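Local coordinates for extracellular solute-binding protein family 5 (Brucella melitensis, PDB 4ONY), which probably binds peptides or related solutes in the periplasm and delivers them to an ABC transporter for uptake across the inner membrane, at residues A[320-325]-A[329-334]; A[426-429]-A[433-436]; A[438-443]-A[447-452]; A[464-469]-A[474-479]. All blocks are in the same frame, centred on the assembly; numbering follows the deposited sequence.

Interaction 1: A[320-325]-A[329-334]; sequences PIFADR and QALGLL
Phe-322 and Leu-331 form the apolar contact between the loop 320-325 and the helix that follows it. The packing is a single meeting of side chains: CD1 of Leu-331 lies 3.7 Å from CE1 of the Phe-322 ring, approaching it obliquely, and the two side chains cross at about a right angle. With CG anti to the carbonyl carbon (chi1 -69°), the CE1 side of the Phe-322 ring is brought up to the leucine methyl. One face of that ring is already taken within the loop, where CD1 of Ile-321 sits 3.8 Å above the plane, over the ring centre. Phe-315 and Phe-436 add edge-to-face contacts, so the ring belongs to a buried aromatic cluster.

Asp-324 marks the start of helix 325-333 as its N-cap residue, its carboxylate capping a backbone N of the first turn and also forming a salt bridge with Arg-326. The polar link across the contact is an i to i+4 backbone bond in the first turn of this helix, from Gln-329 N to Arg-325 O at 2.9 Å. CB of Gln-329 closes on the same carbonyl oxygen at 3.3 Å, while the rest of its chain is extended, and the side chain touches Leu-413 of helix 404-416 and Arg-384. Arg-325 sends its guanidinium elsewhere, with NH1 hydrogen-bonded to Gly-381 O.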
loop_
_atom_site.group_PDB
_atom_site.type_symbol
_atom_site.label_atom_id
_atom_site.label_comp_id
_atom_site.label_asym_id
_atom_site.label_seq_id
_atom_site.Cartn_x
_atom_site.Cartn_y
_atom_site.Cartn_z
ATOM N N PRO A 320 -25.194 10.695 16.301
ATOM C CA PRO A 320 -25.053 11.236 17.644
ATOM C C PRO A 320 -24.488 10.228 18.692
ATOM O O PRO A 320 -23.742 10.599 19.624
ATOM C CB PRO A 320 -26.491 11.626 17.981
ATOM C CG PRO A 320 -27.052 12.042 16.635
ATOM C CD PRO A 320 -26.439 11.118 15.650
ATOM N N ILE A 321 -24.846 8.961 18.572
ATOM C CA ILE A 321 -24.326 7.968 19.519
ATOM C C ILE A 321 -22.802 7.995 19.632
ATOM O O ILE A 321 -22.268 7.605 20.663
ATOM C CB ILE A 321 -24.718 6.523 19.146
ATOM C CG1 ILE A 321 -24.351 6.231 17.701
ATOM C CG2 ILE A 321 -26.203 6.307 19.408
ATOM C CD1 ILE A 321 -24.532 4.784 17.317
ATOM N N PHE A 322 -22.110 8.420 18.565
ATOM C CA PHE A 322 -20.650 8.340 18.501
ATOM C C PHE A 322 -19.993 9.718 18.297
ATOM O O PHE A 322 -18.822 9.795 17.934
ATOM C CB PHE A 322 -20.213 7.419 17.361
ATOM C CG PHE A 322 -20.511 5.933 17.551
ATOM C CD1 PHE A 322 -20.502 5.327 18.805
ATOM C CD2 PHE A 322 -20.654 5.135 16.452
ATOM C CE1 PHE A 322 -20.736 3.973 18.958
ATOM C CE2 PHE A 322 -20.875 3.775 16.578
ATOM C CZ PHE A 322 -20.910 3.197 17.840
ATOM N N ALA A 323 -20.729 10.802 18.555
ATOM C CA ALA A 323 -20.177 12.120 18.367
ATOM C C ALA A 323 -19.139 12.536 19.423
ATOM O O ALA A 323 -18.295 13.405 19.184
ATOM C CB ALA A 323 -21.308 13.134 18.329
ATOM N N ASP A 324 -19.184 11.897 20.579
ATOM C CA ASP A 324 -18.394 12.319 21.724
ATOM C C ASP A 324 -17.163 11.461 21.734
ATOM O O ASP A 324 -17.237 10.234 21.926
ATOM C CB ASP A 324 -19.229 12.124 23.022
ATOM C CG ASP A 324 -18.585 12.724 24.248
ATOM O OD1 ASP A 324 -17.338 12.818 24.285
ATOM O OD2 ASP A 324 -19.351 13.105 25.165
ATOM N N ARG A 325 -15.992 12.076 21.609
ATOM C CA ARG A 325 -14.781 11.291 21.591
ATOM C C ARG A 325 -14.495 10.517 22.861
ATOM O O ARG A 325 -13.738 9.531 22.821
ATOM C CB ARG A 325 -13.551 12.152 21.286
ATOM C CG ARG A 325 -13.096 13.041 22.430
ATOM C CD ARG A 325 -11.824 13.819 21.990
ATOM N NE ARG A 325 -11.233 14.582 23.101
ATOM C CZ ARG A 325 -10.185 15.404 22.932
ATOM N NH1 ARG A 325 -9.704 15.588 21.708
ATOM N NH2 ARG A 325 -9.654 16.032 23.944
ATOM N N GLN A 329 -13.561 6.660 22.950
ATOM C CA GLN A 329 -12.402 6.213 23.722
ATOM C C GLN A 329 -12.760 5.045 24.654
ATOM O O GLN A 329 -12.067 4.038 24.678
ATOM C CB GLN A 329 -11.846 7.376 24.534
ATOM C CG GLN A 329 -10.506 7.192 25.241
ATOM C CD GLN A 329 -10.231 8.377 26.192
ATOM O OE1 GLN A 329 -11.043 9.338 26.330
ATOM N NE2 GLN A 329 -9.151 8.314 26.846
ATOM N N ALA A 330 -13.848 5.188 25.422
ATOM C CA ALA A 330 -14.339 4.104 26.290
ATOM C C ALA A 330 -14.602 2.814 25.509
ATOM O O ALA A 330 -14.179 1.718 25.930
ATOM C CB ALA A 330 -15.636 4.517 26.981
ATOM N N LEU A 331 -15.334 2.920 24.408
ATOM C CA LEU A 331 -15.726 1.704 23.665
ATOM C C LEU A 331 -14.526 0.990 23.039
ATOM O O LEU A 331 -14.511 -0.225 22.963
ATOM C CB LEU A 331 -16.760 2.008 22.593
ATOM C CG LEU A 331 -18.082 2.556 23.160
ATOM C CD1 LEU A 331 -19.053 2.881 22.036
ATOM C CD2 LEU A 331 -18.784 1.774 24.236
ATOM N N GLY A 332 -13.554 1.766 22.571
ATOM C CA GLY A 332 -12.272 1.254 22.121
ATOM C C GLY A 332 -11.543 0.401 23.159
ATOM O O GLY A 332 -10.878 -0.555 22.789
ATOM N N LEU A 333 -11.669 0.722 24.445
ATOM C CA LEU A 333 -10.924 -0.023 25.463
ATOM C C LEU A 333 -11.463 -1.448 25.611
ATOM O O LEU A 333 -10.766 -2.322 26.142
ATOM C CB LEU A 333 -11.037 0.696 26.821
ATOM C CG LEU A 333 -10.453 2.085 26.909
ATOM C CD1 LEU A 333 -10.899 2.748 28.208
ATOM C CD2 LEU A 333 -8.941 2.070 26.778
ATOM N N LEU A 334 -12.697 -1.691 25.144
ATOM C CA LEU A 334 -13.366 -2.955 25.426
ATOM C C LEU A 334 -13.040 -4.116 24.474
ATOM O O LEU A 334 -13.337 -5.289 24.794
ATOM C CB LEU A 334 -14.866 -2.742 25.480
ATOM C CG LEU A 334 -15.302 -1.787 26.571
ATOM C CD1 LEU A 334 -16.767 -1.533 26.437
ATOM C CD2 LEU A 334 -15.011 -2.378 27.952
#

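Interaction 2: A[426-429]-A[433-436]; sequences AIDP and PFAF
Phe-434 has the most surface buried here, and it meets the segment 426-429 through both its backbone and its side chain. Its N donates to Ala-426 O at 2.9 Å, with an N-H...O angle of 163°. Its CB lies 4.3 Å from the CB of Ala-426, an ordinary apolar contact beside the hydrogen bond. Further out, the ring carbon CD1 comes to 3.9 Å from CB of Asp-428, which approaches obliquely. CG of Phe-434 is anti to the backbone N (chi1 -167°), and this turns the ring toward the methylene of the aspartate.

Pro-433 comes next in buried surface. It forms a single backbone bridge with Ile-427, and the isoleucine CD1 reaches back to 4.0 Å from Pro-433 CA, with the proline ring just beyond. The carbonyl of Pro-433 is joined to Asp-428 through a water, which donates to OD2 of Asp-428 (3.0 Å) and to O of Pro-433 (2.9 Å).

Asp-428 therefore divides its carboxylate: OD2 takes the water, whereas OD1 accepts from Lys-432 N and is hydrogen-bonded to Thr-430 OG1. These bonds fix the carboxylate against the turn 428-433, bridging its two ends. The short strand 425-427, paired antiparallel with 420-422, is thus connected through this turn to strand 435-440 of the larger mixed sheet. Phe-419 packs edge-to-face on Phe-434, Ile-461 touches the same side chain, and strand 462-467 runs alongside Ala-435 and Phe-436.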
loop_
_atom_site.group_PDB
_atom_site.type_symbol
_atom_site.label_atom_id
_atom_site.label_comp_id
_atom_site.label_asym_id
_atom_site.label_seq_id
_atom_site.Cartn_x
_atom_site.Cartn_y
_atom_site.Cartn_z
ATOM N N ALA A 426 -26.413 -0.090 29.979
ATOM C CA ALA A 426 -25.772 1.202 29.828
ATOM C C ALA A 426 -26.790 2.151 29.228
ATOM O O ALA A 426 -27.367 1.852 28.173
ATOM C CB ALA A 426 -24.598 1.088 28.909
ATOM N N ILE A 427 -26.992 3.292 29.872
ATOM C CA ILE A 427 -27.970 4.262 29.439
ATOM C C ILE A 427 -27.238 5.498 28.934
ATOM O O ILE A 427 -26.442 6.119 29.677
ATOM C CB ILE A 427 -28.863 4.679 30.606
ATOM C CG1 ILE A 427 -29.544 3.472 31.290
ATOM C CG2 ILE A 427 -29.898 5.668 30.140
ATOM C CD1 ILE A 427 -30.340 2.599 30.360
ATOM N N ASP A 428 -27.539 5.901 27.696
ATOM C CA ASP A 428 -26.851 7.066 27.103
ATOM C C ASP A 428 -27.330 8.406 27.683
ATOM O O ASP A 428 -28.260 8.445 28.491
ATOM C CB ASP A 428 -26.843 7.023 25.559
ATOM C CG ASP A 428 -28.159 7.435 24.925
ATOM O OD1 ASP A 428 -29.003 8.114 25.538
ATOM O OD2 ASP A 428 -28.363 7.014 23.783
ATOM N N PRO A 429 -26.673 9.516 27.300
ATOM C CA PRO A 429 -27.034 10.763 27.963
ATOM C C PRO A 429 -28.398 11.267 27.588
ATOM O O PRO A 429 -28.870 12.176 28.267
ATOM C CB PRO A 429 -25.981 11.753 27.453
ATOM C CG PRO A 429 -24.821 10.915 27.043
ATOM C CD PRO A 429 -25.442 9.662 26.498
ATOM N N PRO A 433 -31.497 3.316 26.339
ATOM C CA PRO A 433 -30.507 2.236 26.381
ATOM C C PRO A 433 -29.534 2.298 25.187
ATOM O O PRO A 433 -29.949 2.569 24.056
ATOM C CB PRO A 433 -31.365 0.961 26.337
ATOM C CG PRO A 433 -32.686 1.392 26.878
ATOM C CD PRO A 433 -32.856 2.794 26.345
ATOM N N PHE A 434 -28.238 2.130 25.458
ATOM C CA PHE A 434 -27.214 2.358 24.432
ATOM C C PHE A 434 -27.151 1.133 23.522
ATOM O O PHE A 434 -26.942 0.009 23.990
ATOM C CB PHE A 434 -25.842 2.634 25.059
ATOM C CG PHE A 434 -24.834 3.179 24.085
ATOM C CD1 PHE A 434 -25.113 4.315 23.357
ATOM C CD2 PHE A 434 -23.613 2.590 23.908
ATOM C CE1 PHE A 434 -24.190 4.860 22.444
ATOM C CE2 PHE A 434 -22.675 3.117 23.032
ATOM C CZ PHE A 434 -22.952 4.251 22.281
ATOM N N ALA A 435 -27.316 1.364 22.236
ATOM C CA ALA A 435 -27.368 0.317 21.257
ATOM C C ALA A 435 -26.865 0.827 19.908
ATOM O O ALA A 435 -27.043 1.989 19.596
ATOM C CB ALA A 435 -28.789 -0.157 21.118
ATOM N N PHE A 436 -26.231 -0.047 19.131
ATOM C CA PHE A 436 -25.817 0.314 17.814
ATOM C C PHE A 436 -25.612 -0.909 16.950
ATOM O O PHE A 436 -25.669 -2.048 17.443
ATOM C CB PHE A 436 -24.557 1.183 17.826
ATOM C CG PHE A 436 -23.316 0.516 18.348
ATOM C CD1 PHE A 436 -22.417 -0.087 17.468
ATOM C CD2 PHE A 436 -22.961 0.621 19.689
ATOM C CE1 PHE A 436 -21.240 -0.633 17.930
ATOM C CE2 PHE A 436 -21.770 0.102 20.158
ATOM C CZ PHE A 436 -20.915 -0.545 19.274
HETATM O O HOH W 1 -28.900 4.508 22.244
#

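Interaction 3: A[438-443]-A[447-452]; sequences IMTRSP and KIALAY
Ile-438 and Ala-449 bring the strand and the returning helix together. From CB, which is directed at the helix, the isoleucine divides. The CG2 branch comes to 4.2 Å from the CB of Ala-449. The other branch runs through CG1 in an extended course (chi2 175°) and ends with CD1 lying 4.2 Å from CD2 of the Tyr-452 ring, which it approaches obliquely. The two methyls thus touch residues one helical turn apart.

Thr-440, two residues along the same strand, also points at the helix and places CG2 at 4.1 Å from Ala-449 CB, giving this small side chain a methyl neighbour from each of the two strand residues. The hydroxyl of Thr-440 is hydrogen-bonded to Thr-467 OG1 on the adjacent strand. Nearer the turn, Lys-447 N donates to Pro-443 O at 3.0 Å, in the first turn of the helix, whose N-cap is Ser-442 with OG accepting from Glu-445 N. The lysine chain leads away from the strand.

Strand 435-440 and helix 443-458 run nearly antiparallel, their local axes 9.7 Å apart at 162°. They are the first two elements of a beta-alpha-beta unit completed by strand 462-467, from which Ile-465 packs on Thr-440 and Ala-449. Strand 484-489 flanks the other side of 435-440, and its Met-484 touches both Ile-438 and Tyr-452, whose hydroxyl is hydrogen-bonded to Leu-331 O.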
loop_
_atom_site.group_PDB
_atom_site.type_symbol
_atom_site.label_atom_id
_atom_site.label_comp_id
_atom_site.label_asym_id
_atom_site.label_seq_id
_atom_site.Cartn_x
_atom_site.Cartn_y
_atom_site.Cartn_z
ATOM N N ILE A 438 -23.280 -2.981 14.018
ATOM C CA ILE A 438 -22.060 -3.185 13.229
ATOM C C ILE A 438 -22.435 -3.836 11.886
ATOM O O ILE A 438 -22.944 -4.985 11.868
ATOM C CB ILE A 438 -21.034 -4.059 13.954
ATOM C CG1 ILE A 438 -20.673 -3.445 15.321
ATOM C CG2 ILE A 438 -19.774 -4.189 13.110
ATOM C CD1 ILE A 438 -19.745 -4.303 16.159
ATOM N N MET A 439 -22.223 -3.114 10.785
ATOM C CA MET A 439 -22.489 -3.642 9.457
ATOM C C MET A 439 -21.231 -4.396 9.003
ATOM O O MET A 439 -20.107 -3.805 8.906
ATOM C CB MET A 439 -22.834 -2.538 8.468
ATOM C CG MET A 439 -23.224 -3.049 7.068
ATOM S SD MET A 439 -23.817 -1.781 5.889
ATOM C CE MET A 439 -22.290 -0.760 5.691
ATOM N N THR A 440 -21.410 -5.678 8.708
ATOM C CA THR A 440 -20.293 -6.552 8.312
ATOM C C THR A 440 -20.449 -7.097 6.900
ATOM O O THR A 440 -21.574 -7.243 6.410
ATOM C CB THR A 440 -20.204 -7.745 9.235
ATOM O OG1 THR A 440 -21.478 -8.365 9.331
ATOM C CG2 THR A 440 -19.774 -7.311 10.580
ATOM N N ARG A 441 -19.339 -7.394 6.229
ATOM C CA ARG A 441 -19.464 -7.881 4.819
ATOM C C ARG A 441 -19.210 -9.349 4.605
ATOM O O ARG A 441 -19.358 -9.798 3.472
ATOM C CB ARG A 441 -18.573 -7.173 3.801
ATOM C CG ARG A 441 -17.578 -6.174 4.262
ATOM C CD ARG A 441 -16.481 -6.079 3.204
ATOM N NE ARG A 441 -15.965 -4.713 3.031
ATOM C CZ ARG A 441 -16.125 -3.943 1.938
ATOM N NH1 ARG A 441 -16.799 -4.351 0.843
ATOM N NH2 ARG A 441 -15.590 -2.729 1.937
ATOM N N SER A 442 -18.756 -10.075 5.626
ATOM C CA SER A 442 -18.244 -11.444 5.439
ATOM C C SER A 442 -18.216 -12.214 6.745
ATOM O O SER A 442 -18.289 -11.615 7.822
ATOM C CB SER A 442 -16.827 -11.461 4.899
ATOM O OG SER A 442 -15.900 -11.079 5.920
ATOM N N PRO A 443 -18.093 -13.555 6.645
ATOM C CA PRO A 443 -18.046 -14.345 7.869
ATOM C C PRO A 443 -16.829 -14.042 8.728
ATOM O O PRO A 443 -16.960 -14.021 9.935
ATOM C CB PRO A 443 -18.049 -15.780 7.354
ATOM C CG PRO A 443 -18.842 -15.685 6.073
ATOM C CD PRO A 443 -18.325 -14.412 5.461
ATOM N N LYS A 447 -17.184 -12.839 12.650
ATOM C CA LYS A 447 -16.526 -13.513 13.741
ATOM C C LYS A 447 -15.873 -12.516 14.700
ATOM O O LYS A 447 -16.020 -12.640 15.914
ATOM C CB LYS A 447 -15.492 -14.479 13.218
ATOM C CG LYS A 447 -14.840 -15.291 14.322
ATOM C CD LYS A 447 -13.580 -15.994 13.811
ATOM C CE LYS A 447 -13.887 -17.089 12.807
ATOM N NZ LYS A 447 -12.620 -17.572 12.179
ATOM N N ILE A 448 -15.177 -11.520 14.165
ATOM C CA ILE A 448 -14.527 -10.524 15.032
ATOM C C ILE A 448 -15.538 -9.552 15.663
ATOM O O ILE A 448 -15.395 -9.140 16.807
ATOM C CB ILE A 448 -13.364 -9.806 14.312
ATOM C CG1 ILE A 448 -12.464 -9.112 15.308
ATOM C CG2 ILE A 448 -13.802 -8.778 13.307
ATOM C CD1 ILE A 448 -11.776 -10.088 16.239
ATOM N N ALA A 449 -16.601 -9.249 14.948
ATOM C CA ALA A 449 -17.655 -8.395 15.487
ATOM C C ALA A 449 -18.373 -9.094 16.662
ATOM O O ALA A 449 -18.705 -8.457 17.665
ATOM C CB ALA A 449 -18.641 -8.042 14.413
ATOM N N LEU A 450 -18.592 -10.397 16.515
ATOM C CA LEU A 450 -19.173 -11.210 17.567
ATOM C C LEU A 450 -18.324 -11.155 18.806
ATOM O O LEU A 450 -18.849 -11.081 19.887
ATOM C CB LEU A 450 -19.345 -12.677 17.127
ATOM C CG LEU A 450 -20.575 -12.921 16.236
ATOM C CD1 LEU A 450 -20.477 -14.267 15.503
ATOM C CD2 LEU A 450 -21.872 -12.890 17.071
ATOM N N ALA A 451 -17.006 -11.222 18.651
ATOM C CA ALA A 451 -16.127 -11.170 19.808
ATOM C C ALA A 451 -16.228 -9.792 20.499
ATOM O O ALA A 451 -16.302 -9.723 21.712
ATOM C CB ALA A 451 -14.699 -11.497 19.411
ATOM N N TYR A 452 -16.261 -8.708 19.717
ATOM C CA TYR A 452 -16.372 -7.378 20.283
ATOM C C TYR A 452 -17.750 -7.212 20.967
ATOM O O TYR A 452 -17.850 -6.663 22.071
ATOM C CB TYR A 452 -16.202 -6.337 19.169
ATOM C CG TYR A 452 -16.047 -4.896 19.552
ATOM C CD1 TYR A 452 -15.536 -4.509 20.786
ATOM C CD2 TYR A 452 -16.315 -3.898 18.633
ATOM C CE1 TYR A 452 -15.366 -3.170 21.135
ATOM C CE2 TYR A 452 -16.120 -2.552 18.952
ATOM C CZ TYR A 452 -15.651 -2.183 20.231
ATOM O OH TYR A 452 -15.443 -0.844 20.561
#

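Interaction 4: A[464-469]-A[474-479]; sequences EIHTVD and QQRLQT
Arg-476 carries the whole contact, reaching from its helix to His-466 and Val-468 with the end of its guanidinium. The closer part is NH1 against the histidine ring: NH1 lies 3.6 Å from His-466 ND1 and 3.8 Å from CE1, near the plane of the ring and at its edge. Ring and guanidinium planes are 40° apart, and no hydrogen bond forms, so this is an edge-to-edge approach of two polar groups without a directed bond. CG of His-466 is anti to the backbone N (chi1 -175°), which carries the imidazole out toward the helix. On the apolar flank, CG2 of Val-468 comes to 4.0 Å from the same NH1.

What fixes the guanidinium lies beyond the two segments. The chain of Arg-476 bends at chi3 (62°), NH2 forms a salt bridge with Glu-437 OE1, and NE donates to Asp-481 O. With two of its nitrogens bonded in this way, the group is restrained in both position and rotation, and the acidic partner probably offsets its charge beside the imidazole. On this held side Val-468 and Arg-476 both pack on Met-439 of strand 435-440, the arginine with NE near the sulfur.

The meeting of NH1 with the imidazole is looser, since no bond ties the two groups and the histidine is exposed. The contact lies at the protein surface. It is a connection between the end of an edge strand and the next helix, within an alpha/beta lobe of the kind found in periplasmic solute-binding proteins.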
loop_
_atom_site.group_PDB
_atom_site.type_symbol
_atom_site.label_atom_id
_atom_site.label_comp_id
_atom_site.label_asym_id
_atom_site.label_seq_id
_atom_site.Cartn_x
_atom_site.Cartn_y
_atom_site.Cartn_z
ATOM N N GLU A 464 -26.051 -4.884 17.478
ATOM C CA GLU A 464 -26.619 -5.725 16.425
ATOM C C GLU A 464 -25.578 -5.946 15.330
ATOM O O GLU A 464 -24.923 -5.000 14.907
ATOM C CB GLU A 464 -27.857 -5.039 15.839
ATOM C CG GLU A 464 -28.937 -4.707 16.888
ATOM C CD GLU A 464 -29.903 -3.643 16.425
ATOM O OE1 GLU A 464 -29.763 -3.009 15.341
ATOM O OE2 GLU A 464 -30.831 -3.395 17.194
ATOM N N ILE A 465 -25.359 -7.180 14.927
ATOM C CA ILE A 465 -24.444 -7.443 13.834
ATOM C C ILE A 465 -25.271 -7.742 12.615
ATOM O O ILE A 465 -26.059 -8.670 12.616
ATOM C CB ILE A 465 -23.475 -8.583 14.169
ATOM C CG1 ILE A 465 -22.589 -8.145 15.353
ATOM C CG2 ILE A 465 -22.583 -8.883 12.974
ATOM C CD1 ILE A 465 -21.870 -9.271 16.024
ATOM N N HIS A 466 -25.104 -6.966 11.560
ATOM C CA HIS A 466 -25.938 -7.117 10.392
ATOM C C HIS A 466 -25.050 -7.331 9.161
ATOM O O HIS A 466 -24.316 -6.412 8.768
ATOM C CB HIS A 466 -26.734 -5.822 10.270
ATOM C CG HIS A 466 -27.751 -5.852 9.176
ATOM N ND1 HIS A 466 -27.735 -4.963 8.117
ATOM C CD2 HIS A 466 -28.775 -6.697 8.940
ATOM C CE1 HIS A 466 -28.706 -5.264 7.277
ATOM N NE2 HIS A 466 -29.360 -6.300 7.763
ATOM N N THR A 467 -25.056 -8.528 8.592
ATOM C CA THR A 467 -24.268 -8.798 7.390
ATOM C C THR A 467 -25.040 -8.417 6.135
ATOM O O THR A 467 -26.204 -8.763 5.991
ATOM C CB THR A 467 -23.784 -10.255 7.271
ATOM O OG1 THR A 467 -22.703 -10.437 8.168
ATOM C CG2 THR A 467 -23.171 -10.544 5.847
ATOM N N VAL A 468 -24.377 -7.678 5.252
ATOM C CA VAL A 468 -24.972 -7.132 4.036
ATOM C C VAL A 468 -24.053 -7.585 2.879
ATOM O O VAL A 468 -22.831 -7.610 3.016
ATOM C CB VAL A 468 -25.078 -5.592 4.165
ATOM C CG1 VAL A 468 -25.671 -4.927 2.930
ATOM C CG2 VAL A 468 -25.944 -5.213 5.358
ATOM N N ASP A 469 -24.637 -7.977 1.756
ATOM C CA ASP A 469 -23.848 -8.413 0.623
ATOM C C ASP A 469 -23.089 -7.227 0.040
ATOM O O ASP A 469 -23.434 -6.066 0.288
ATOM C CB ASP A 469 -24.741 -9.030 -0.452
ATOM C CG ASP A 469 -25.298 -10.387 -0.045
ATOM O OD1 ASP A 469 -24.530 -11.182 0.551
ATOM O OD2 ASP A 469 -26.486 -10.656 -0.337
ATOM N N GLN A 474 -21.642 -1.487 -0.265
ATOM C CA GLN A 474 -21.065 -0.300 -0.941
ATOM C C GLN A 474 -22.072 0.829 -1.125
ATOM O O GLN A 474 -21.725 1.988 -1.044
ATOM C CB GLN A 474 -20.509 -0.659 -2.311
ATOM C CG GLN A 474 -19.324 -1.579 -2.274
ATOM C CD GLN A 474 -18.080 -0.956 -1.642
ATOM O OE1 GLN A 474 -17.289 -1.674 -1.021
ATOM N NE2 GLN A 474 -17.892 0.361 -1.816
ATOM N N GLN A 475 -23.331 0.488 -1.390
ATOM C CA GLN A 475 -24.406 1.515 -1.443
ATOM C C GLN A 475 -24.482 2.281 -0.101
ATOM O O GLN A 475 -24.610 3.513 -0.078
ATOM C CB GLN A 475 -25.795 0.898 -1.788
ATOM C CG GLN A 475 -25.981 0.482 -3.241
ATOM C CD GLN A 475 -27.329 -0.231 -3.493
ATOM O OE1 GLN A 475 -28.016 -0.656 -2.574
ATOM N NE2 GLN A 475 -27.663 -0.397 -4.735
ATOM N N ARG A 476 -24.391 1.564 1.004
ATOM C CA ARG A 476 -24.415 2.194 2.352
ATOM C C ARG A 476 -23.124 2.965 2.702
ATOM O O ARG A 476 -23.176 3.997 3.392
ATOM C CB ARG A 476 -24.802 1.124 3.392
ATOM C CG ARG A 476 -26.292 0.745 3.243
ATOM C CD ARG A 476 -26.795 -0.296 4.222
ATOM N NE ARG A 476 -26.676 0.192 5.593
ATOM C CZ ARG A 476 -27.032 -0.507 6.683
ATOM N NH1 ARG A 476 -27.471 -1.761 6.556
ATOM N NH2 ARG A 476 -26.871 0.020 7.916
ATOM N N LEU A 477 -21.979 2.466 2.245
ATOM C CA LEU A 477 -20.725 3.185 2.419
ATOM C C LEU A 477 -20.804 4.555 1.747
ATOM O O LEU A 477 -20.381 5.576 2.284
ATOM C CB LEU A 477 -19.564 2.413 1.781
ATOM C CG LEU A 477 -18.885 1.323 2.607
ATOM C CD1 LEU A 477 -17.571 0.857 1.957
ATOM C CD2 LEU A 477 -18.648 1.799 4.013
ATOM N N GLN A 478 -21.364 4.562 0.562
ATOM C CA GLN A 478 -21.442 5.765 -0.236
ATOM C C GLN A 478 -22.117 6.933 0.488
ATOM O O GLN A 478 -21.707 8.087 0.313
ATOM C CB GLN A 478 -22.181 5.423 -1.553
ATOM C CG GLN A 478 -22.493 6.612 -2.426
ATOM C CD GLN A 478 -21.348 6.991 -3.330
ATOM O OE1 GLN A 478 -20.273 6.378 -3.332
ATOM N NE2 GLN A 478 -21.590 8.016 -4.126
ATOM N N THR A 479 -23.155 6.629 1.264
ATOM C CA THR A 479 -23.977 7.623 1.941
ATOM C C THR A 479 -23.646 7.673 3.434
ATOM O O THR A 479 -24.318 8.352 4.169
ATOM C CB THR A 479 -25.493 7.269 1.825
ATOM O OG1 THR A 479 -25.708 5.972 2.345
ATOM C CG2 THR A 479 -25.979 7.271 0.321
#

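Overall arrangement
Following the chain from the N terminus, the four contacts come in series, each closing a short loop before the next opens, with none nested or crossed. Interaction 1 closes the entry into helix 325-333, interaction 2 the turn into strand 435-440, interaction 3 the turn from that strand into helix 443-458, and interaction 4 the passage from strand 462-467 into helix 470-478. Interactions 1 and 2 meet through apolar packing, with Ile-321 CB 3.7 Å from Phe-434 CE1. The neighbouring strands 435-440 and 462-467 link interactions 2, 3 and 4 in one mixed sheet. Interactions 1 and 4 do not touch, their nearest atoms about 10 Å apart.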